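PnpC (Pseudomonas putida, PDB 3N9T) probably catalyses the iron(III)-dependent intradiol ring cleavage of hydroxyquinol, as a 1,2-dioxygenase of the intradiol family. Local coordinates at residues W214-L219 / P241-D246. Sequence-based numbering, arbitrary orientation.
Sequences WRPAHL and PYLDSD. With FE (Fe (III) ion), chain D.
Arg215 meets Asp246 side-on in a bidentate salt bridge, NE reaching OD1 at 2.7 Å and NH2 reaching OD2 at 2.6 Å. Both bonds are nearly straight, both carboxylate oxygens are approached from the syn side, and the two flat groups lie within 5° of coplanar. Bends at chi2 and chi3 (-137° and 53°) bring the guanidinium round to the acid. An alanine at Arg215 would probably leave the buried Asp246 carboxylate without its cationic mate and open a gap near the iron ligand Tyr194. Next to the bridge, Pro216 lays CD 3.5 Å from Asp246 OD1 and CB against Tyr242 CB and Leu243 CD1. On the partly exposed flank the Trp214 five-membered ring and the Tyr242 ring form an offset stack, centroids 4.3 Å apart, with Trp214 CB over the phenol's centre. Strand 214-224, broken at Pro216 and Ala217, lies within the sheet of the intradiol dioxygenase beta domain: His218 NE2 binds iron(III) at 2.0 Å, alongside Tyr160, Tyr194 and His220. Pro216 O accepts a hydrogen bond from His218 ND1 at 2.8 Å in the imidazole plane, which with the metal helps fix the ring's rotation. Farther out, backbone N-H groups of Val248 and Gly250 hold Asp246 OD1 and OD2, respectively.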
# COMPACT_ATOMS: atom_id res chain seq x y z
N TRP A 214 -4.03 -6.62 -21.35
CA TRP A 214 -3.25 -6.35 -22.58
C TRP A 214 -2.65 -4.97 -22.63
O TRP A 214 -3.29 -3.96 -22.30
CB TRP A 214 -4.04 -6.57 -23.87
CG TRP A 214 -4.43 -7.98 -24.11
CD1 TRP A 214 -5.53 -8.61 -23.63
CD2 TRP A 214 -3.71 -8.96 -24.87
NE1 TRP A 214 -5.54 -9.93 -24.03
CE2 TRP A 214 -4.45 -10.16 -24.81
CE3 TRP A 214 -2.54 -8.92 -25.65
CZ2 TRP A 214 -4.06 -11.31 -25.49
CZ3 TRP A 214 -2.16 -10.07 -26.30
CH2 TRP A 214 -2.88 -11.27 -26.18
N ARG A 215 -1.43 -4.92 -23.16
CA ARG A 215 -0.92 -3.69 -23.74
C ARG A 215 -1.10 -3.59 -25.25
O ARG A 215 -0.84 -4.57 -25.96
CB ARG A 215 0.51 -3.54 -23.41
CG ARG A 215 0.70 -3.67 -21.89
CD ARG A 215 1.64 -2.65 -21.36
NE ARG A 215 1.28 -1.30 -21.76
CZ ARG A 215 2.18 -0.35 -21.93
NH1 ARG A 215 3.45 -0.62 -21.72
NH2 ARG A 215 1.82 0.87 -22.29
N PRO A 216 -1.52 -2.42 -25.75
CA PRO A 216 -1.43 -2.23 -27.21
C PRO A 216 0.00 -2.33 -27.72
O PRO A 216 0.94 -1.99 -27.01
CB PRO A 216 -1.93 -0.80 -27.43
CG PRO A 216 -1.81 -0.13 -26.09
CD PRO A 216 -1.83 -1.17 -25.03
N ALA A 217 0.14 -2.75 -28.98
CA ALA A 217 1.45 -2.86 -29.65
C ALA A 217 2.23 -1.54 -29.62
O ALA A 217 1.66 -0.47 -29.80
CB ALA A 217 1.25 -3.37 -31.11
N HIS A 218 3.52 -1.62 -29.29
CA HIS A 218 4.33 -0.41 -29.22
C HIS A 218 5.78 -0.65 -29.47
O HIS A 218 6.27 -1.76 -29.26
CB HIS A 218 4.22 0.28 -27.86
CG HIS A 218 4.52 -0.62 -26.69
ND1 HIS A 218 3.59 -1.47 -26.14
CD2 HIS A 218 5.65 -0.78 -25.95
CE1 HIS A 218 4.14 -2.13 -25.12
NE2 HIS A 218 5.39 -1.74 -24.99
N LEU A 219 6.48 0.47 -29.75
CA LEU A 219 7.93 0.45 -29.86
C LEU A 219 8.44 1.44 -28.79
O LEU A 219 7.91 2.55 -28.70
CB LEU A 219 8.33 0.88 -31.29
CG LEU A 219 9.83 0.96 -31.68
CD1 LEU A 219 10.62 -0.38 -31.40
CD2 LEU A 219 9.94 1.34 -33.17
N PRO A 241 -6.26 -2.89 -31.21
CA PRO A 241 -7.58 -2.92 -30.58
C PRO A 241 -7.60 -2.54 -29.08
O PRO A 241 -8.66 -2.39 -28.52
CB PRO A 241 -8.02 -4.37 -30.76
CG PRO A 241 -6.70 -5.16 -30.83
CD PRO A 241 -5.73 -4.23 -31.50
N TYR A 242 -6.43 -2.29 -28.48
CA TYR A 242 -6.33 -2.04 -27.03
C TYR A 242 -5.87 -0.63 -26.70
O TYR A 242 -5.64 -0.31 -25.54
CB TYR A 242 -5.36 -3.03 -26.40
CG TYR A 242 -5.84 -4.45 -26.48
CD1 TYR A 242 -7.05 -4.86 -25.86
CD2 TYR A 242 -5.09 -5.42 -27.17
CE1 TYR A 242 -7.50 -6.16 -25.94
CE2 TYR A 242 -5.57 -6.72 -27.30
CZ TYR A 242 -6.74 -7.09 -26.67
OH TYR A 242 -7.13 -8.42 -26.76
N LEU A 243 -5.77 0.21 -27.74
CA LEU A 243 -5.30 1.59 -27.64
C LEU A 243 -6.05 2.40 -26.62
O LEU A 243 -5.46 3.25 -25.94
CB LEU A 243 -5.42 2.26 -29.02
CG LEU A 243 -4.36 3.21 -29.60
CD1 LEU A 243 -2.88 2.77 -29.31
CD2 LEU A 243 -4.61 3.35 -31.11
N ASP A 244 -7.35 2.14 -26.49
CA ASP A 244 -8.21 2.91 -25.58
C ASP A 244 -8.32 2.21 -24.24
O ASP A 244 -9.02 2.67 -23.39
CB ASP A 244 -9.66 3.13 -26.16
CG ASP A 244 -9.64 4.02 -27.43
OD1 ASP A 244 -9.03 5.12 -27.37
OD2 ASP A 244 -10.20 3.63 -28.50
N SER A 245 -7.66 1.06 -24.07
CA SER A 245 -7.86 0.29 -22.87
C SER A 245 -6.52 -0.31 -22.36
O SER A 245 -6.51 -1.37 -21.78
CB SER A 245 -8.97 -0.80 -23.13
OG SER A 245 -8.45 -1.78 -24.01
N ASP A 246 -5.40 0.40 -22.61
CA ASP A 246 -4.07 -0.01 -22.16
C ASP A 246 -4.14 -0.33 -20.69
O ASP A 246 -4.52 0.55 -19.87
CB ASP A 246 -3.06 1.12 -22.42
CG ASP A 246 -1.59 0.72 -22.06
OD1 ASP A 246 -1.31 -0.43 -21.62
OD2 ASP A 246 -0.70 1.57 -22.21
FE FE D . 6.78 -2.55 -23.84
O HOH W 1 7.24 -2.26 -21.79